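Local coordinates for protein origin of replication complex subunit 1B (Arabidopsis thaliana, PDB 5HH7) that binds replication origins as part of the origin recognition complex and, through the BAH-PHD cassette present here, reads the unmodified histone H3 tail, at residues F74-L79 / K84-G89; T121-L126 / L170-Y175; M156-E159 / G164-P167; T24-G29 / L189-V194. All coordinates share one frame; numbering follows the deposited sequence.

Contact 1. Residues F74-L79 / K84-G89; sequences FHLKCL and KEVPEG. With ZN (zinc ion), chain C.
L76 packs its two methyl groups along the backbone of K84-P87, within the C-terminal half of the PHD finger. CD1 lies 3.7 Å from V86 N and touches CG2 of the same valine, 4.1 Å away. CD2 faces the next part of the chain, 3.7 Å from E85 O and 4.1 Å from P87 CD, where the leucine and proline side chains run antiparallel alongside one another. The leucine holds CG anti to its carbonyl carbon (chi1 -69°), and its extended chi2 splits the methyls between V86 and P87. K84 and E85 turn their side chains away, so what L76 meets of them is main chain. I65 of strand 64-66 also covers L76, V86 and P87, and L76 pairs through its backbone with I63 and L83. On the histone side, the bound peptide is joined by backbone hydrogen bonds to P87 and G89, P87 necessarily as acceptor through its carbonyl, and lays an apolar side chain on P87. Strand 74-75 and the 3-10 turn 76-78 that follows set L76 in place from the metal side: C78 N bonds to H75 O, and H75 and C78 join C53 and C56 in one of the two zinc sites of the cross-braced finger. The imidazole binds zinc through ND1 at 2.6 Å, and C78 SG stands 2.8 Å from the same ion.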
# COMPACT_ATOMS: atom_id res chain seq x y z
N PHE A 74 15.76 7.31 -5.91
CA PHE A 74 16.87 8.06 -6.51
C PHE A 74 17.25 9.26 -5.65
O PHE A 74 16.40 10.09 -5.33
CB PHE A 74 16.49 8.54 -7.91
CG PHE A 74 16.11 7.44 -8.86
CD1 PHE A 74 17.06 6.86 -9.69
CD2 PHE A 74 14.80 6.98 -8.93
CE1 PHE A 74 16.71 5.85 -10.57
CE2 PHE A 74 14.45 5.97 -9.80
CZ PHE A 74 15.41 5.40 -10.61
N HIS A 75 18.52 9.35 -5.28
CA HIS A 75 19.03 10.54 -4.61
C HIS A 75 18.92 11.73 -5.56
O HIS A 75 19.22 11.60 -6.75
CB HIS A 75 20.48 10.36 -4.18
CG HIS A 75 20.66 9.47 -2.98
ND1 HIS A 75 21.68 8.56 -2.87
CD2 HIS A 75 19.95 9.38 -1.83
CE1 HIS A 75 21.59 7.92 -1.72
NE2 HIS A 75 20.55 8.41 -1.06
N LEU A 76 18.50 12.88 -5.04
CA LEU A 76 18.43 14.10 -5.84
C LEU A 76 19.80 14.46 -6.42
O LEU A 76 19.92 14.80 -7.59
CB LEU A 76 17.92 15.27 -5.00
CG LEU A 76 16.46 15.26 -4.54
CD1 LEU A 76 16.19 16.45 -3.63
CD2 LEU A 76 15.51 15.27 -5.73
N LYS A 77 20.82 14.37 -5.57
CA LYS A 77 22.18 14.76 -5.93
C LYS A 77 22.80 13.84 -6.97
O LYS A 77 23.88 14.12 -7.49
CB LYS A 77 23.06 14.76 -4.69
CG LYS A 77 23.34 13.36 -4.17
CD LYS A 77 24.50 13.34 -3.20
CE LYS A 77 24.98 11.92 -2.96
NZ LYS A 77 25.44 11.26 -4.22
N CYS A 78 22.13 12.73 -7.26
CA CYS A 78 22.70 11.71 -8.13
C CYS A 78 22.05 11.69 -9.51
O CYS A 78 22.49 10.97 -10.41
CB CYS A 78 22.63 10.34 -7.47
SG CYS A 78 23.61 10.27 -5.95
N LEU A 79 21.00 12.49 -9.67
CA LEU A 79 20.37 12.65 -10.98
C LEU A 79 21.31 13.39 -11.93
O LEU A 79 22.26 14.03 -11.49
CB LEU A 79 19.04 13.40 -10.83
CG LEU A 79 18.07 12.80 -9.81
CD1 LEU A 79 16.78 13.61 -9.73
CD2 LEU A 79 17.76 11.35 -10.15
N LYS A 84 18.27 20.06 -6.83
CA LYS A 84 18.44 20.66 -5.51
C LYS A 84 17.23 20.34 -4.64
O LYS A 84 17.36 20.03 -3.45
CB LYS A 84 18.62 22.17 -5.64
CG LYS A 84 18.65 22.92 -4.32
CD LYS A 84 19.91 22.60 -3.52
CE LYS A 84 19.98 23.43 -2.24
NZ LYS A 84 19.43 22.69 -1.06
N GLU A 85 16.05 20.41 -5.25
CA GLU A 85 14.80 20.23 -4.53
C GLU A 85 14.00 19.05 -5.08
O GLU A 85 14.19 18.64 -6.22
CB GLU A 85 13.95 21.50 -4.63
CG GLU A 85 14.69 22.76 -4.26
CD GLU A 85 15.05 22.80 -2.79
OE1 GLU A 85 14.30 22.22 -1.98
OE2 GLU A 85 16.09 23.40 -2.44
N VAL A 86 13.13 18.49 -4.24
CA VAL A 86 12.19 17.48 -4.69
C VAL A 86 11.26 18.12 -5.72
O VAL A 86 10.63 19.13 -5.43
CB VAL A 86 11.34 16.94 -3.53
CG1 VAL A 86 10.23 16.04 -4.06
CG2 VAL A 86 12.21 16.20 -2.53
N PRO A 87 11.20 17.54 -6.93
CA PRO A 87 10.29 18.07 -7.95
C PRO A 87 8.83 17.97 -7.53
O PRO A 87 8.39 16.96 -6.97
CB PRO A 87 10.56 17.17 -9.16
CG PRO A 87 11.25 15.96 -8.62
CD PRO A 87 12.03 16.44 -7.44
N GLU A 88 8.08 19.04 -7.78
CA GLU A 88 6.65 19.06 -7.52
C GLU A 88 5.92 18.36 -8.66
O GLU A 88 6.27 18.54 -9.83
CB GLU A 88 6.17 20.51 -7.39
CG GLU A 88 4.70 20.67 -7.04
CD GLU A 88 4.29 22.13 -6.89
OE1 GLU A 88 4.78 22.97 -7.67
OE2 GLU A 88 3.49 22.43 -5.98
N GLY A 89 4.93 17.54 -8.33
CA GLY A 89 4.14 16.87 -9.34
C GLY A 89 4.84 15.72 -10.04
O GLY A 89 5.69 15.05 -9.46
ZN ZN C . 22.47 7.84 -5.24

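Contact 2. Residues T121-L126 / L170-Y175; sequences TMREKL and LKRELY
R123 and R172 cross at about a right angle in the buried seam where helix 122-127 of the BAH domain faces the type I turn L170-E173. R123 presents its aliphatic part: CD rests 3.4 Å from R172 NH1, and CG lies 3.9 Å from R172 NH2. The two guanidinium planes are 69° apart. R123 sets out with CG anti to the backbone N, then bends at chi2 and chi3 (-125° and 110°), folding its guanidinium back toward the start of the helix, where T121 OG1 sits 3.5 Å above one face, near the rim. R172 instead runs extended from CG to NE, carrying its charge across to the helix. Both guanidinium groups gather round D208, whose OD1 forms salt bridges with NH1 of each; E51 takes a further one from R123 NH1 and E66 from R172 NH1, while R172 NH2 bonds to V210 O. Since E66 belongs to the PHD finger and D208 to a histone-binding region of the BAH domain, the pair joins the two modules beside the peptide. T121 is the N-cap, its OG1 accepting from E124 N at 3.1 Å and also bonded to D208. Within the turn, E173 OE1 receives L170 N on its anti lone pair. The leucines, both in touch with F211, meet tip to tip, L126 CD2 lying 4.2 Å from L174 CD2.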
# COMPACT_ATOMS: atom_id res chain seq x y z
N THR A 121 10.23 -4.52 -0.56
CA THR A 121 9.39 -3.92 0.46
C THR A 121 8.00 -4.56 0.43
O THR A 121 7.64 -5.23 -0.54
CB THR A 121 9.24 -2.40 0.28
OG1 THR A 121 8.47 -2.13 -0.90
CG2 THR A 121 10.61 -1.74 0.15
N MET A 122 7.24 -4.35 1.50
CA MET A 122 5.89 -4.88 1.61
C MET A 122 4.98 -4.29 0.52
O MET A 122 4.13 -4.98 -0.04
CB MET A 122 5.34 -4.57 3.00
CG MET A 122 4.17 -5.43 3.43
SD MET A 122 4.08 -5.55 5.23
CE MET A 122 5.51 -6.58 5.57
N ARG A 123 5.18 -3.01 0.23
CA ARG A 123 4.45 -2.34 -0.84
C ARG A 123 4.78 -2.96 -2.20
O ARG A 123 3.89 -3.16 -3.03
CB ARG A 123 4.77 -0.84 -0.84
CG ARG A 123 4.54 -0.14 -2.18
CD ARG A 123 5.81 0.56 -2.61
NE ARG A 123 6.45 -0.07 -3.76
CZ ARG A 123 7.75 -0.01 -4.04
NH1 ARG A 123 8.59 0.65 -3.25
NH2 ARG A 123 8.21 -0.62 -5.12
N GLU A 124 6.05 -3.26 -2.41
CA GLU A 124 6.48 -3.90 -3.64
C GLU A 124 5.82 -5.27 -3.80
O GLU A 124 5.36 -5.63 -4.89
CB GLU A 124 8.00 -4.03 -3.67
CG GLU A 124 8.57 -4.49 -5.00
CD GLU A 124 10.09 -4.48 -5.03
OE1 GLU A 124 10.71 -3.93 -4.09
OE2 GLU A 124 10.66 -5.03 -6.00
N LYS A 125 5.74 -6.03 -2.71
CA LYS A 125 5.10 -7.34 -2.73
C LYS A 125 3.61 -7.22 -3.03
O LYS A 125 3.06 -8.03 -3.78
CB LYS A 125 5.31 -8.06 -1.40
CG LYS A 125 6.75 -8.43 -1.07
CD LYS A 125 6.82 -9.19 0.24
CE LYS A 125 8.24 -9.24 0.78
NZ LYS A 125 8.31 -9.91 2.11
N LEU A 126 2.97 -6.22 -2.45
CA LEU A 126 1.54 -6.00 -2.68
C LEU A 126 1.28 -5.73 -4.15
O LEU A 126 0.41 -6.36 -4.76
CB LEU A 126 1.03 -4.82 -1.85
CG LEU A 126 -0.43 -4.45 -2.15
CD1 LEU A 126 -1.36 -5.59 -1.72
CD2 LEU A 126 -0.82 -3.14 -1.48
N LEU A 170 -2.89 4.99 -11.56
CA LEU A 170 -1.60 5.32 -10.95
C LEU A 170 -0.96 4.03 -10.43
O LEU A 170 -1.66 3.06 -10.15
CB LEU A 170 -1.76 6.34 -9.82
CG LEU A 170 -2.34 7.70 -10.20
CD1 LEU A 170 -2.06 8.73 -9.11
CD2 LEU A 170 -1.80 8.18 -11.54
N LYS A 171 0.36 4.04 -10.30
CA LYS A 171 1.08 2.84 -9.86
C LYS A 171 0.73 2.42 -8.43
O LYS A 171 0.77 1.24 -8.10
CB LYS A 171 2.59 3.03 -10.02
CG LYS A 171 3.06 3.00 -11.46
CD LYS A 171 2.79 1.64 -12.09
CE LYS A 171 3.27 1.59 -13.54
NZ LYS A 171 3.19 0.22 -14.10
N ARG A 172 0.38 3.39 -7.59
CA ARG A 172 0.01 3.09 -6.21
C ARG A 172 -1.51 2.96 -6.01
O ARG A 172 -2.00 3.06 -4.89
CB ARG A 172 0.58 4.14 -5.25
CG ARG A 172 2.09 4.03 -5.07
CD ARG A 172 2.63 5.14 -4.17
NE ARG A 172 4.01 4.88 -3.76
CZ ARG A 172 4.35 4.14 -2.72
NH1 ARG A 172 5.63 3.96 -2.42
NH2 ARG A 172 3.41 3.57 -1.97
N GLU A 173 -2.23 2.73 -7.10
CA GLU A 173 -3.70 2.69 -7.03
C GLU A 173 -4.25 1.30 -6.73
O GLU A 173 -3.81 0.30 -7.30
CB GLU A 173 -4.33 3.25 -8.31
CG GLU A 173 -5.86 3.33 -8.24
CD GLU A 173 -6.47 4.09 -9.40
OE1 GLU A 173 -5.74 4.37 -10.38
OE2 GLU A 173 -7.68 4.41 -9.33
N LEU A 174 -5.22 1.24 -5.82
CA LEU A 174 -5.92 0.01 -5.48
C LEU A 174 -7.42 0.21 -5.71
O LEU A 174 -7.91 1.33 -5.68
CB LEU A 174 -5.71 -0.33 -4.01
CG LEU A 174 -4.26 -0.46 -3.53
CD1 LEU A 174 -4.21 -0.63 -2.02
CD2 LEU A 174 -3.57 -1.62 -4.24
N TYR A 175 -8.13 -0.90 -5.92
CA TYR A 175 -9.59 -0.89 -5.92
C TYR A 175 -10.07 -1.62 -4.68
O TYR A 175 -9.48 -2.63 -4.29
CB TYR A 175 -10.13 -1.63 -7.14
CG TYR A 175 -9.71 -1.05 -8.47
CD1 TYR A 175 -9.76 0.32 -8.70
CD2 TYR A 175 -9.27 -1.87 -9.50
CE1 TYR A 175 -9.38 0.86 -9.92
CE2 TYR A 175 -8.89 -1.35 -10.72
CZ TYR A 175 -8.94 0.02 -10.92
OH TYR A 175 -8.56 0.53 -12.14

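Contact 3. Residues M156-E159 / G164-P167; sequences MIPE and GRQP
The backbones draw together in a CA-H...O contact, P158 O lying 3.3 Å from G164 CA, and E159 CA follows at 4.3 Å from G164 CA. G164 adopts a positive phi (79°), and beyond it R165 runs alongside P158, the two side chains heading in a common direction. The proline covers part of one guanidinium face, its CG and CD each 3.7 Å from R165 NH2. E159 comes to the edge of that group. Its CB points away from R165, but a bend at chi2 (86°) brings the carboxylate back. The salt bridge is side-on and double: R165 NE reaches E159 OE2 at 2.8 Å, and R165 NH2 reaches OE1 at 3.0 Å. The geometry is not coplanar, for carboxylate and guanidinium planes stand 51° apart. OE1 is met on its syn side, whereas NE approaches OE2 from well above the carboxylate plane, although OE2 itself lies in the plane of the guanidinium. The third nitrogen, R165 NH1, bonds to L170 O, so all three nitrogens are engaged and rotation of the group is restricted. Q166 folds back as well, its NE2 donating to G164 O at 3.0 Å from above the carbonyl plane. T161, between the segments, bonds through OG1 to both P158 O and G164 N. Together these bonds close a short loop at the end of strand 148-156, within the connection between the antiparallel strands 148-156 and 175-184 of the BAH domain's beta sheet.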
# COMPACT_ATOMS: atom_id res chain seq x y z
N MET A 156 -7.74 -4.80 -4.32
CA MET A 156 -7.23 -5.53 -5.47
C MET A 156 -6.42 -4.59 -6.35
O MET A 156 -6.84 -3.46 -6.62
CB MET A 156 -8.38 -6.16 -6.26
CG MET A 156 -7.95 -6.84 -7.57
SD MET A 156 -9.33 -7.61 -8.45
CE MET A 156 -9.68 -9.01 -7.39
N ILE A 157 -5.25 -5.04 -6.80
CA ILE A 157 -4.44 -4.25 -7.71
C ILE A 157 -5.04 -4.35 -9.11
O ILE A 157 -5.66 -5.36 -9.45
CB ILE A 157 -2.96 -4.69 -7.71
CG1 ILE A 157 -2.82 -6.14 -8.19
CG2 ILE A 157 -2.37 -4.53 -6.31
CD1 ILE A 157 -1.38 -6.61 -8.28
N PRO A 158 -4.87 -3.30 -9.93
CA PRO A 158 -5.48 -3.25 -11.27
C PRO A 158 -5.12 -4.45 -12.14
O PRO A 158 -5.97 -4.92 -12.89
CB PRO A 158 -4.91 -1.96 -11.86
CG PRO A 158 -4.70 -1.08 -10.67
CD PRO A 158 -4.23 -2.02 -9.58
N GLU A 159 -3.88 -4.95 -12.03
CA GLU A 159 -3.44 -6.09 -12.84
C GLU A 159 -4.30 -7.33 -12.61
O GLU A 159 -4.43 -8.17 -13.49
CB GLU A 159 -1.98 -6.43 -12.54
CG GLU A 159 -0.96 -5.57 -13.25
CD GLU A 159 -0.65 -4.29 -12.51
OE1 GLU A 159 -1.28 -4.04 -11.46
OE2 GLU A 159 0.24 -3.54 -12.98
N GLY A 164 -7.44 -5.52 -16.41
CA GLY A 164 -6.07 -5.11 -16.14
C GLY A 164 -5.87 -3.62 -15.96
O GLY A 164 -6.82 -2.85 -15.90
N ARG A 165 -4.60 -3.22 -15.86
CA ARG A 165 -4.24 -1.82 -15.67
C ARG A 165 -4.62 -1.00 -16.90
O ARG A 165 -4.46 -1.45 -18.04
CB ARG A 165 -2.73 -1.70 -15.40
CG ARG A 165 -2.23 -0.27 -15.21
CD ARG A 165 -0.81 -0.25 -14.63
NE ARG A 165 -0.79 -0.93 -13.33
CZ ARG A 165 -1.06 -0.34 -12.17
NH1 ARG A 165 -1.35 0.95 -12.12
NH2 ARG A 165 -1.03 -1.05 -11.05
N GLN A 166 -5.12 0.20 -16.66
CA GLN A 166 -5.50 1.13 -17.71
C GLN A 166 -4.53 2.32 -17.69
O GLN A 166 -3.88 2.56 -16.68
CB GLN A 166 -6.94 1.61 -17.50
CG GLN A 166 -7.94 0.47 -17.35
CD GLN A 166 -7.99 -0.42 -18.59
OE1 GLN A 166 -8.00 0.07 -19.72
NE2 GLN A 166 -8.03 -1.73 -18.38
N PRO A 167 -4.41 3.05 -18.81
CA PRO A 167 -3.48 4.19 -18.86
C PRO A 167 -3.72 5.23 -17.76
O PRO A 167 -2.76 5.84 -17.28
CB PRO A 167 -3.74 4.79 -20.24
CG PRO A 167 -4.20 3.64 -21.06
CD PRO A 167 -5.03 2.80 -20.12

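Contact 4. Residues T24-G29 / L189-V194; sequences TEFEIG and LRHCSV
H191 meets T24, E25 and F26 with one corner of its imidazole, the part of strand 189-194 that reaches strand 24-27. Ahead of it, L189 and R190 bond through their backbones to Y33 of the adjacent strand 31-34, and R190 sends its guanidinium elsewhere, to D47 and D209. At H191 the ring leaves with CG anti to the carbonyl carbon (chi1 -75°) and sets CE1 among three neighbours. T24 CG2 comes to the edge of the ring, in its plane, 3.8 Å from H191 CE1. E25 O is also near that plane, 3.3 Å from the same carbon. F26 offers its CD1-CE1 side, with CE1 3.4 Å from H191 CE1. The two rings are nearly parallel, 17° between planes, but slid so far that they barely overlap, with centroids 4.7 Å apart. The strands belong to different sheets: 24-27 forms a two-stranded hairpin with 18-21, while 188-195 is part of the curled, mixed sheet of the BAH domain, and the axes of the two short strand segments cross at 56° with a closest approach of 9.2 Å. F26 is buried there, its ring also against V32, I136 and L139 of the larger sheet and F21 of its own hairpin. NE2 of H191, next to CE1, is hydrogen-bonded to D30 OD2, which also accepts from E27 N and so fixes the imidazole beside the end of the hairpin strand. Past H191, C192 packs on D31 and Y33, and V194 on D31.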
# COMPACT_ATOMS: atom_id res chain seq x y z
N THR A 24 -0.39 -3.47 19.16
CA THR A 24 -0.82 -2.56 18.11
C THR A 24 -2.34 -2.44 18.10
O THR A 24 -3.06 -3.43 18.15
CB THR A 24 -0.35 -3.02 16.71
OG1 THR A 24 1.08 -3.08 16.69
CG2 THR A 24 -0.83 -2.04 15.65
N GLU A 25 -2.82 -1.20 18.04
CA GLU A 25 -4.26 -0.93 18.04
C GLU A 25 -4.84 -1.05 16.63
O GLU A 25 -4.38 -0.38 15.70
CB GLU A 25 -4.52 0.46 18.61
CG GLU A 25 -5.99 0.86 18.64
CD GLU A 25 -6.23 2.08 19.52
OE1 GLU A 25 -6.19 1.93 20.76
OE2 GLU A 25 -6.46 3.17 18.98
N PHE A 26 -5.84 -1.92 16.48
CA PHE A 26 -6.54 -2.06 15.21
C PHE A 26 -7.99 -1.63 15.37
O PHE A 26 -8.64 -1.97 16.37
CB PHE A 26 -6.46 -3.50 14.70
CG PHE A 26 -5.07 -3.94 14.35
CD1 PHE A 26 -4.55 -3.72 13.08
CD2 PHE A 26 -4.27 -4.57 15.29
CE1 PHE A 26 -3.27 -4.12 12.75
CE2 PHE A 26 -2.98 -4.97 14.97
CZ PHE A 26 -2.48 -4.75 13.70
N GLU A 27 -8.50 -0.89 14.40
CA GLU A 27 -9.83 -0.31 14.48
C GLU A 27 -10.59 -0.54 13.19
O GLU A 27 -9.99 -0.64 12.12
CB GLU A 27 -9.71 1.19 14.77
CG GLU A 27 -11.02 1.93 14.94
CD GLU A 27 -10.83 3.32 15.52
OE1 GLU A 27 -9.67 3.74 15.68
OE2 GLU A 27 -11.85 3.99 15.82
N ILE A 28 -11.91 -0.66 13.28
CA ILE A 28 -12.75 -0.77 12.09
C ILE A 28 -12.45 0.40 11.16
O ILE A 28 -12.42 1.55 11.57
CB ILE A 28 -14.25 -0.74 12.45
CG1 ILE A 28 -14.62 -1.97 13.28
CG2 ILE A 28 -15.10 -0.67 11.19
CD1 ILE A 28 -16.06 -1.97 13.77
N GLY A 29 -12.19 0.08 9.89
CA GLY A 29 -11.88 1.10 8.91
C GLY A 29 -10.39 1.22 8.63
O GLY A 29 -9.99 1.87 7.66
N LEU A 189 -0.05 -8.28 8.81
CA LEU A 189 1.36 -7.91 8.87
C LEU A 189 1.52 -6.58 9.60
O LEU A 189 2.08 -6.53 10.69
CB LEU A 189 1.96 -7.84 7.47
CG LEU A 189 2.10 -9.20 6.77
CD1 LEU A 189 2.57 -9.03 5.33
CD2 LEU A 189 3.06 -10.09 7.55
N ARG A 190 1.03 -5.51 8.99
CA ARG A 190 1.01 -4.20 9.63
C ARG A 190 0.10 -3.26 8.85
O ARG A 190 -0.39 -3.61 7.78
CB ARG A 190 2.42 -3.61 9.74
CG ARG A 190 3.22 -3.65 8.44
CD ARG A 190 4.65 -3.14 8.67
NE ARG A 190 5.42 -3.03 7.43
CZ ARG A 190 5.33 -2.01 6.58
NH1 ARG A 190 4.51 -1.00 6.84
NH2 ARG A 190 6.06 -2.00 5.48
N HIS A 191 -0.12 -2.06 9.39
CA HIS A 191 -0.96 -1.07 8.72
C HIS A 191 -0.34 -0.56 7.43
O HIS A 191 0.88 -0.48 7.29
CB HIS A 191 -1.22 0.13 9.64
CG HIS A 191 -2.21 -0.14 10.73
ND1 HIS A 191 -1.84 -0.54 11.99
CD2 HIS A 191 -3.56 -0.04 10.75
CE1 HIS A 191 -2.92 -0.69 12.74
NE2 HIS A 191 -3.98 -0.38 12.01
N CYS A 192 -1.20 -0.23 6.47
CA CYS A 192 -0.82 0.64 5.37
C CYS A 192 -1.78 1.82 5.40
O CYS A 192 -2.70 1.85 6.22
CB CYS A 192 -0.85 -0.09 4.02
SG CYS A 192 -2.45 -0.79 3.54
N SER A 193 -1.57 2.80 4.53
CA SER A 193 -2.44 3.97 4.52
C SER A 193 -3.05 4.19 3.15
O SER A 193 -2.35 4.55 2.20
CB SER A 193 -1.68 5.21 4.99
OG SER A 193 -2.59 6.27 5.28
N VAL A 194 -4.35 3.97 3.04
CA VAL A 194 -5.05 4.11 1.77
C VAL A 194 -5.80 5.43 1.71
O VAL A 194 -6.65 5.70 2.56
CB VAL A 194 -6.02 2.94 1.54
CG1 VAL A 194 -6.72 3.11 0.21
CG2 VAL A 194 -5.27 1.62 1.57

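Overall arrangement
From the N terminus, after strands 13-16 and 18-21, strand 24-27 opens contact 4, whose long loop closes only at strand 188-195 and encloses the other three contacts. Contact 1 comes first inside it, a short closure within the PHD finger, about 22 Å between centres from contact 2. Next, helix 122-127 opens contact 2, which closes at 170-175 in the BAH domain, with contact 3 nested inside that loop. Contacts 2 and 3 adjoin: Y175 O lies 2.8 Å from M156 N, and E173 O packs on P158 CD. M122 SD, packing on L189 and R190, links contact 2 to contact 4. No two loops cross.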